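Local structure of prenylcyclase (Actinoplanes teichomyceticus, 6IJ1) at residues 33-47 with 319-332. The protein is probably a prenyltransferase-like terpene cyclase that acts on an isoprenoid substrate. Sequence-based numbering, arbitrary orientation.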
ATOM      1  N   ASP A  33     -11.436  -4.253   5.716  1.00 15.84           N
ATOM      2  CA  ASP A  33     -10.804  -3.468   6.777  1.00 15.84           C
ATOM      3  C   ASP A  33     -11.124  -2.002   6.537  1.00 15.30           C
ATOM      4  O   ASP A  33     -11.639  -1.609   5.496  1.00 15.47           O
ATOM      5  CB  ASP A  33      -9.288  -3.695   6.830  1.00 14.62           C
ATOM      6  CG  ASP A  33      -8.685  -3.524   8.229  1.00 15.37           C
ATOM      7  OD1 ASP A  33      -9.365  -2.967   9.104  1.00 16.36           O
ATOM      8  OD2 ASP A  33      -7.491  -3.926   8.377  1.00 15.00           O
ATOM      9  N   TYR A  34     -10.772  -1.177   7.528  1.00 13.93           N
ATOM     10  CA  TYR A  34     -11.095   0.250   7.577  1.00 13.79           C
ATOM     11  C   TYR A  34     -12.587   0.458   7.831  1.00 16.06           C
ATOM     12  O   TYR A  34     -13.380  -0.489   7.819  1.00 17.72           O
ATOM     13  CB  TYR A  34     -10.571   1.045   6.346  1.00 13.85           C
ATOM     14  CG  TYR A  34      -9.063   1.160   6.344  1.00 13.39           C
ATOM     15  CD1 TYR A  34      -8.279   0.166   5.773  1.00 13.95           C
ATOM     16  CD2 TYR A  34      -8.457   2.234   6.950  1.00 13.53           C
ATOM     17  CE1 TYR A  34      -6.871   0.263   5.795  1.00 13.00           C
ATOM     18  CE2 TYR A  34      -7.028   2.339   6.997  1.00 12.24           C
ATOM     19  CZ  TYR A  34      -6.290   1.361   6.406  1.00 12.97           C
ATOM     20  OH  TYR A  34      -4.895   1.419   6.441  1.00 14.97           O
ATOM     21  N   ASP A  35     -12.943   1.687   8.123  1.00 16.11           N
ATOM     22  CA  ASP A  35     -14.327   1.991   8.478  1.00 16.44           C
ATOM     23  C   ASP A  35     -14.724   3.349   7.972  1.00 18.98           C
ATOM     24  O   ASP A  35     -15.653   3.942   8.528  1.00 21.95           O
ATOM     25  CB  ASP A  35     -14.434   1.895  10.047  1.00 17.37           C
ATOM     26  CG  ASP A  35     -15.835   1.976  10.569  1.00 34.54           C
ATOM     27  OD1 ASP A  35     -16.727   1.254  10.026  1.00 33.90           O
ATOM     28  OD2 ASP A  35     -16.013   2.742  11.569  1.00 34.83           O
ATOM     29  N   LEU A  36     -14.070   3.878   6.960  1.00 18.79           N
ATOM     30  CA  LEU A  36     -14.323   5.244   6.502  1.00 20.13           C
ATOM     31  C   LEU A  36     -15.767   5.458   6.095  1.00 24.79           C
ATOM     32  O   LEU A  36     -16.347   6.512   6.392  1.00 23.04           O
ATOM     33  CB  LEU A  36     -13.435   5.551   5.306  1.00 21.88           C
ATOM     34  CG  LEU A  36     -11.988   5.636   5.811  1.00 28.02           C
ATOM     35  CD1 LEU A  36     -11.086   5.462   4.629  1.00 29.99           C
ATOM     36  CD2 LEU A  36     -11.748   6.953   6.496  1.00 29.04           C
ATOM     37  N   LEU A  37     -16.345   4.487   5.395  1.00 22.44           N
ATOM     38  CA  LEU A  37     -17.706   4.564   4.877  1.00 23.62           C
ATOM     39  C   LEU A  37     -18.116   3.113   4.709  1.00 22.99           C
ATOM     40  O   LEU A  37     -18.252   2.604   3.586  1.00 26.83           O
ATOM     41  CB  LEU A  37     -17.732   5.366   3.576  1.00 27.26           C
ATOM     42  CG  LEU A  37     -19.142   5.740   3.073  1.00 45.11           C
ATOM     43  CD1 LEU A  37     -20.122   5.997   4.222  1.00 47.59           C
ATOM     44  CD2 LEU A  37     -19.060   6.954   2.170  1.00 44.50           C
ATOM     45  N   GLY A  38     -18.151   2.441   5.855  1.00 21.38           N
ATOM     46  CA  GLY A  38     -18.186   0.975   5.829  1.00 21.01           C
ATOM     47  C   GLY A  38     -16.767   0.491   5.529  1.00 19.09           C
ATOM     48  O   GLY A  38     -15.876   1.320   5.265  1.00 20.84           O
ATOM     49  N   PRO A  39     -16.483  -0.818   5.563  1.00 19.27           N
ATOM     50  CA  PRO A  39     -15.133  -1.278   5.291  1.00 16.03           C
ATOM     51  C   PRO A  39     -14.825  -1.404   3.792  1.00 19.27           C
ATOM     52  O   PRO A  39     -15.716  -1.367   2.986  1.00 20.03           O
ATOM     53  CB  PRO A  39     -15.137  -2.665   5.937  1.00 18.79           C
ATOM     54  CG  PRO A  39     -16.561  -3.134   5.767  1.00 23.38           C
ATOM     55  CD  PRO A  39     -17.412  -1.890   5.896  1.00 21.74           C
ATOM     56  N   SER A  40     -13.539  -1.493   3.477  1.00 16.99           N
ATOM     57  CA  SER A  40     -13.114  -1.711   2.079  1.00 16.06           C
ATOM     58  C   SER A  40     -13.159  -3.213   1.815  1.00 17.05           C
ATOM     59  O   SER A  40     -12.810  -3.960   2.713  1.00 19.36           O
ATOM     60  CB  SER A  40     -11.720  -1.201   1.862  1.00 16.17           C
ATOM     61  OG  SER A  40     -11.152  -1.797   0.709  1.00 17.33           O
ATOM     62  N   ASP A  41     -13.583  -3.616   0.620  1.00 16.84           N
ATOM     63  CA  ASP A  41     -13.555  -5.061   0.284  1.00 17.34           C
ATOM     64  C   ASP A  41     -12.481  -5.351  -0.773  1.00 15.95           C
ATOM     65  O   ASP A  41     -11.537  -6.039  -0.450  1.00 17.76           O
ATOM     66  CB  ASP A  41     -14.927  -5.626  -0.101  1.00 18.27           C
ATOM     67  CG  ASP A  41     -15.757  -4.753  -1.023  1.00 23.99           C
ATOM     68  OD1 ASP A  41     -15.193  -3.939  -1.750  1.00 22.91           O
ATOM     69  OD2 ASP A  41     -16.974  -4.928  -1.009  1.00 32.52           O
ATOM     70  N   ASP A  42     -12.626  -4.809  -1.981  1.00 18.02           N
ATOM     71  CA  ASP A  42     -11.697  -5.145  -3.097  1.00 17.16           C
ATOM     72  C   ASP A  42     -10.245  -4.759  -2.784  1.00 15.21           C
ATOM     73  O   ASP A  42      -9.367  -5.590  -2.953  1.00 16.12           O
ATOM     74  CB  ASP A  42     -12.214  -4.587  -4.422  1.00 20.45           C
ATOM     75  CG  ASP A  42     -13.537  -5.214  -4.826  1.00 23.58           C
ATOM     76  OD1 ASP A  42     -13.917  -6.204  -4.219  1.00 29.80           O
ATOM     77  OD2 ASP A  42     -14.151  -4.702  -5.744  1.00 35.38           O
ATOM     78  N   TRP A  43     -10.012  -3.515  -2.386  1.00 15.43           N
ATOM     79  CA  TRP A  43      -8.654  -3.079  -2.070  1.00 15.08           C
ATOM     80  C   TRP A  43      -8.034  -3.979  -1.015  1.00 13.99           C
ATOM     81  O   TRP A  43      -6.949  -4.552  -1.205  1.00 14.45           O
ATOM     82  CB  TRP A  43      -8.683  -1.615  -1.636  1.00 14.75           C
ATOM     83  CG  TRP A  43      -7.423  -1.192  -0.922  1.00 14.29           C
ATOM     84  CD1 TRP A  43      -6.101  -1.485  -1.258  1.00 17.37           C
ATOM     85  CD2 TRP A  43      -7.348  -0.374   0.256  1.00 15.54           C
ATOM     86  NE1 TRP A  43      -5.243  -0.879  -0.359  1.00 16.69           N
ATOM     87  CE2 TRP A  43      -5.994  -0.200   0.573  1.00 15.60           C
ATOM     88  CE3 TRP A  43      -8.325   0.219   1.077  1.00 17.90           C
ATOM     89  CZ2 TRP A  43      -5.556   0.549   1.690  1.00 16.42           C
ATOM     90  CZ3 TRP A  43      -7.897   0.989   2.172  1.00 18.09           C
ATOM     91  CH2 TRP A  43      -6.529   1.127   2.492  1.00 16.62           C
ATOM     92  N   ILE A  44      -8.715  -4.144   0.133  1.00 14.60           N
ATOM     93  CA  ILE A  44      -8.111  -4.902   1.226  1.00 13.13           C
ATOM     94  C   ILE A  44      -7.974  -6.374   0.880  1.00 14.15           C
ATOM     95  O   ILE A  44      -6.989  -7.008   1.259  1.00 15.07           O
ATOM     96  CB  ILE A  44      -8.955  -4.691   2.512  1.00 14.00           C
ATOM     97  CG1 ILE A  44      -8.792  -3.235   2.964  1.00 15.19           C
ATOM     98  CG2 ILE A  44      -8.570  -5.637   3.644  1.00 15.39           C
ATOM     99  CD1 ILE A  44      -7.325  -2.852   3.392  1.00 16.92           C
ATOM    100  N   THR A  45      -8.974  -6.957   0.193  1.00 16.11           N
ATOM    101  CA  THR A  45      -8.843  -8.345  -0.227  1.00 15.39           C
ATOM    102  C   THR A  45      -7.616  -8.540  -1.107  1.00 13.15           C
ATOM    103  O   THR A  45      -6.867  -9.494  -0.907  1.00 14.67           O
ATOM    104  CB  THR A  45     -10.126  -8.744  -0.970  1.00 16.38           C
ATOM    105  OG1 THR A  45     -11.229  -8.762  -0.038  1.00 17.77           O
ATOM    106  CG2 THR A  45     -10.007 -10.136  -1.579  1.00 17.81           C
ATOM    107  N   ALA A  46      -7.451  -7.666  -2.107  1.00 15.16           N
ATOM    108  CA  ALA A  46      -6.280  -7.758  -2.985  1.00 14.55           C
ATOM    109  C   ALA A  46      -4.984  -7.597  -2.191  1.00 14.45           C
ATOM    110  O   ALA A  46      -4.009  -8.319  -2.415  1.00 15.05           O
ATOM    111  CB  ALA A  46      -6.354  -6.722  -4.082  1.00 14.86           C
ATOM    112  N   TYR A  47      -4.949  -6.635  -1.257  1.00 13.83           N
ATOM    113  CA  TYR A  47      -3.712  -6.347  -0.538  1.00 12.71           C
ATOM    114  C   TYR A  47      -3.323  -7.526   0.366  1.00 13.20           C
ATOM    115  O   TYR A  47      -2.162  -7.953   0.401  1.00 14.73           O
ATOM    116  CB  TYR A  47      -3.961  -5.074   0.294  1.00 13.87           C
ATOM    117  CG  TYR A  47      -2.720  -4.573   1.033  1.00 13.78           C
ATOM    118  CD1 TYR A  47      -1.798  -3.818   0.329  1.00 15.38           C
ATOM    119  CD2 TYR A  47      -2.490  -4.878   2.375  1.00 15.65           C
ATOM    120  CE1 TYR A  47      -0.644  -3.379   0.940  1.00 16.54           C
ATOM    121  CE2 TYR A  47      -1.359  -4.388   3.018  1.00 14.62           C
ATOM    122  CZ  TYR A  47      -0.460  -3.627   2.291  1.00 15.19           C
ATOM    123  OH  TYR A  47       0.692  -3.115   2.883  1.00 17.17           O
ATOM    124  N   THR A 319      -9.765  13.383   7.681  1.00 17.16           N
ATOM    125  CA  THR A 319      -9.469  12.608   8.878  1.00 15.15           C
ATOM    126  C   THR A 319      -8.242  11.730   8.629  1.00 15.92           C
ATOM    127  O   THR A 319      -7.948  11.339   7.502  1.00 15.94           O
ATOM    128  CB  THR A 319     -10.689  11.766   9.255  1.00 16.40           C
ATOM    129  OG1 THR A 319     -10.680  11.518  10.656  1.00 16.30           O
ATOM    130  CG2 THR A 319     -10.705  10.374   8.545  1.00 16.07           C
ATOM    131  N   ILE A 320      -7.559  11.404   9.726  1.00 13.68           N
ATOM    132  CA  ILE A 320      -6.540  10.347   9.726  1.00 12.12           C
ATOM    133  C   ILE A 320      -7.191   9.099  10.279  1.00 13.32           C
ATOM    134  O   ILE A 320      -7.703   9.112  11.414  1.00 15.47           O
ATOM    135  CB  ILE A 320      -5.331  10.742  10.555  1.00 13.93           C
ATOM    136  CG1 ILE A 320      -4.594  11.860   9.854  1.00 14.56           C
ATOM    137  CG2 ILE A 320      -4.378   9.515  10.712  1.00 14.42           C
ATOM    138  CD1 ILE A 320      -3.619  12.586  10.787  1.00 16.88           C
ATOM    139  N   ALA A 321      -7.234   8.040   9.478  1.00 13.73           N
ATOM    140  CA  ALA A 321      -7.937   6.812   9.815  1.00 13.47           C
ATOM    141  C   ALA A 321      -6.924   5.735  10.122  1.00 14.19           C
ATOM    142  O   ALA A 321      -5.723   5.886   9.865  1.00 14.57           O
ATOM    143  CB  ALA A 321      -8.827   6.373   8.641  1.00 15.31           C
ATOM    144  N   ARG A 322      -7.411   4.631  10.665  1.00 12.35           N
ATOM    145  CA  ARG A 322      -6.582   3.463  10.886  1.00 12.29           C
ATOM    146  C   ARG A 322      -7.304   2.236  10.354  1.00 12.59           C
ATOM    147  O   ARG A 322      -8.523   2.232  10.151  1.00 13.58           O
ATOM    148  CB  ARG A 322      -6.238   3.288  12.386  1.00 13.24           C
ATOM    149  CG  ARG A 322      -7.367   2.757  13.167  1.00 14.35           C
ATOM    150  CD  ARG A 322      -6.996   2.860  14.727  1.00 15.96           C
ATOM    151  NE  ARG A 322      -7.237   4.208  15.201  1.00 13.88           N
ATOM    152  CZ  ARG A 322      -6.521   4.795  16.172  1.00 14.85           C
ATOM    153  NH1 ARG A 322      -5.496   4.147  16.739  1.00 14.84           N
ATOM    154  NH2 ARG A 322      -6.875   6.020  16.590  1.00 15.21           N
ATOM    155  N   ASP A 323      -6.522   1.177  10.112  1.00 12.40           N
ATOM    156  CA  ASP A 323      -7.072  -0.104   9.713  1.00 12.89           C
ATOM    157  C   ASP A 323      -7.725  -0.754  10.928  1.00 13.28           C
ATOM    158  O   ASP A 323      -7.068  -1.458  11.724  1.00 13.83           O
ATOM    159  CB  ASP A 323      -5.953  -1.004   9.124  1.00 12.88           C
ATOM    160  CG  ASP A 323      -4.737  -1.140  10.030  1.00 12.42           C
ATOM    161  OD1 ASP A 323      -4.229  -0.137  10.592  1.00 13.02           O
ATOM    162  OD2 ASP A 323      -4.207  -2.286  10.101  1.00 13.52           O
ATOM    163  N   THR A 324      -9.020  -0.462  11.086  1.00 12.71           N
ATOM    164  CA  THR A 324      -9.829  -0.827  12.246  1.00 13.90           C
ATOM    165  C   THR A 324      -9.573  -2.229  12.791  1.00 15.96           C
ATOM    166  O   THR A 324      -9.526  -2.440  14.016  1.00 15.37           O
ATOM    167  CB  THR A 324     -11.258  -0.713  11.804  1.00 14.61           C
ATOM    168  OG1 THR A 324     -11.458   0.535  11.127  1.00 15.70           O
ATOM    169  CG2 THR A 324     -12.194  -0.774  13.042  1.00 16.64           C
ATOM    170  N   PHE A 325      -9.461  -3.203  11.880  1.00 13.73           N
ATOM    171  CA  PHE A 325      -9.381  -4.604  12.280  1.00 14.06           C
ATOM    172  C   PHE A 325      -7.969  -5.154  12.243  1.00 14.63           C
ATOM    173  O   PHE A 325      -7.762  -6.342  12.531  1.00 15.74           O
ATOM    174  CB  PHE A 325     -10.347  -5.417  11.396  1.00 16.35           C
ATOM    175  CG  PHE A 325     -11.741  -4.936  11.539  1.00 19.55           C
ATOM    176  CD1 PHE A 325     -12.370  -5.076  12.733  1.00 20.64           C
ATOM    177  CD2 PHE A 325     -12.356  -4.286  10.499  1.00 20.58           C
ATOM    178  CE1 PHE A 325     -13.710  -4.592  12.854  1.00 23.39           C
ATOM    179  CE2 PHE A 325     -13.667  -3.783  10.608  1.00 25.44           C
ATOM    180  CZ  PHE A 325     -14.326  -3.944  11.794  1.00 23.23           C
ATOM    181  N   GLY A 326      -6.967  -4.306  11.901  1.00 12.71           N
ATOM    182  CA  GLY A 326      -5.572  -4.715  11.943  1.00 13.45           C
ATOM    183  C   GLY A 326      -5.127  -5.603  10.799  1.00 13.61           C
ATOM    184  O   GLY A 326      -3.986  -6.095  10.823  1.00 14.64           O
ATOM    185  N   LEU A 327      -5.962  -5.750   9.763  1.00 13.88           N
ATOM    186  CA  LEU A 327      -5.550  -6.672   8.685  1.00 12.33           C
ATOM    187  C   LEU A 327      -4.468  -6.018   7.822  1.00 14.20           C
ATOM    188  O   LEU A 327      -3.498  -6.679   7.424  1.00 13.81           O
ATOM    189  CB  LEU A 327      -6.723  -7.088   7.779  1.00 14.48           C
ATOM    190  CG  LEU A 327      -8.023  -7.591   8.405  1.00 20.49           C
ATOM    191  CD1 LEU A 327      -8.827  -8.302   7.265  1.00 19.79           C
ATOM    192  CD2 LEU A 327      -7.821  -8.521   9.537  1.00 23.69           C
ATOM    193  N   HIS A 328      -4.617  -4.722   7.511  1.00 13.29           N
ATOM    194  CA  HIS A 328      -3.620  -4.095   6.657  1.00 12.86           C
ATOM    195  C   HIS A 328      -2.274  -4.066   7.342  1.00 13.99           C
ATOM    196  O   HIS A 328      -1.255  -4.417   6.750  1.00 13.70           O
ATOM    197  CB  HIS A 328      -4.115  -2.682   6.295  1.00 13.41           C
ATOM    198  CG  HIS A 328      -3.375  -2.043   5.166  1.00 12.94           C
ATOM    199  ND1 HIS A 328      -2.049  -1.708   5.253  1.00 14.20           N
ATOM    200  CD2 HIS A 328      -3.777  -1.708   3.917  1.00 14.45           C
ATOM    201  CE1 HIS A 328      -1.657  -1.179   4.109  1.00 14.73           C
ATOM    202  NE2 HIS A 328      -2.686  -1.172   3.263  1.00 14.69           N
ATOM    203  N   THR A 329      -2.262  -3.695   8.618  1.00 12.68           N
ATOM    204  CA  THR A 329      -0.983  -3.672   9.359  1.00 12.14           C
ATOM    205  C   THR A 329      -0.368  -5.050   9.407  1.00 11.67           C
ATOM    206  O   THR A 329       0.821  -5.221   9.158  1.00 13.16           O
ATOM    207  CB  THR A 329      -1.201  -3.166  10.807  1.00 13.12           C
ATOM    208  OG1 THR A 329      -1.701  -1.830  10.810  1.00 12.80           O
ATOM    209  CG2 THR A 329       0.124  -3.198  11.623  1.00 13.40           C
ATOM    210  N   THR A 330      -1.159  -6.064   9.732  1.00 13.30           N
ATOM    211  CA  THR A 330      -0.589  -7.396   9.877  1.00 12.41           C
ATOM    212  C   THR A 330      -0.043  -7.895   8.548  1.00 13.17           C
ATOM    213  O   THR A 330       1.050  -8.476   8.526  1.00 14.24           O
ATOM    214  CB  THR A 330      -1.680  -8.322  10.429  1.00 14.05           C
ATOM    215  OG1 THR A 330      -2.057  -7.848  11.710  1.00 15.45           O
ATOM    216  CG2 THR A 330      -1.138  -9.766  10.548  1.00 14.75           C
ATOM    217  N   ALA A 331      -0.785  -7.658   7.455  1.00 14.46           N
ATOM    218  CA  ALA A 331      -0.248  -8.086   6.155  1.00 14.58           C
ATOM    219  C   ALA A 331       1.062  -7.385   5.854  1.00 13.75           C
ATOM    220  O   ALA A 331       2.033  -8.008   5.355  1.00 14.80           O
ATOM    221  CB  ALA A 331      -1.269  -7.833   5.039  1.00 14.94           C
ATOM    222  N   THR A 332       1.117  -6.067   6.096  1.00 13.43           N
ATOM    223  CA  THR A 332       2.341  -5.300   5.870  1.00 12.72           C
ATOM    224  C   THR A 332       3.514  -5.857   6.666  1.00 13.19           C
ATOM    225  O   THR A 332       4.647  -5.982   6.138  1.00 13.12           O
ATOM    226  CB  THR A 332       2.088  -3.821   6.226  1.00 13.39           C
ATOM    227  OG1 THR A 332       0.913  -3.349   5.518  1.00 13.55           O
ATOM    228  CG2 THR A 332       3.263  -2.951   5.870  1.00 14.46           C
TER
HETATM  229  O   HOH W   1     -10.945   3.476   9.026  1.00 16.31           O
HETATM  230  O   HOH W   2      -2.282  -0.344   0.474  1.00 19.32           O
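Tyr47 and His328 each hold their ring carbon CG trans to the main-chain nitrogen (chi1 -176° and -166°), which sends both rings into the gap between helices 42-52 and 327-341 to lie as an offset stack, centroids 3.9 Å apart. Beyond the stack, Thr332 OG1 lies at the edge of the Tyr47 ring, in its plane and 2.7 Å from Tyr47 OH. The other imidazole face receives Tyr34 OH, whose hydrogen bond goes to Ala289 O, while Ile44 CD1 sits at the imidazole edge. Trp43 completes a three-ring aromatic cluster, its CZ2 meeting His328 CD2 obliquely, and a water bridges Trp43 NE1 and His328 NE2. Segments 42-47 and 327-332 run 23° apart, consistent with neighbouring helices in the alpha-alpha toroid of related prenyltransferases and cyclases. Asp33 turns its carboxylate onto the backbone N-H groups at the start of helix 327-341, just past the type I turn 323-326. OD1 takes Phe325 N at 2.8 Å on its syn side and also Tyr34 N; OD2 takes His328 N at 3.1 Å and a weak bond from Leu327 N. An asparagine here would probably leave one set of these amides facing an NH2 instead of an acceptor, and weaken the hold on the helix start. Tyr34 lays its ring over Asp323, whose CA stands 3.6 Å from the ring centroid in a CH-pi contact. Toward strand 319-321, Leu36 CD2 rests on Ala321 CB at 3.7 Å, and a second water links Asp35 N with Arg322 O.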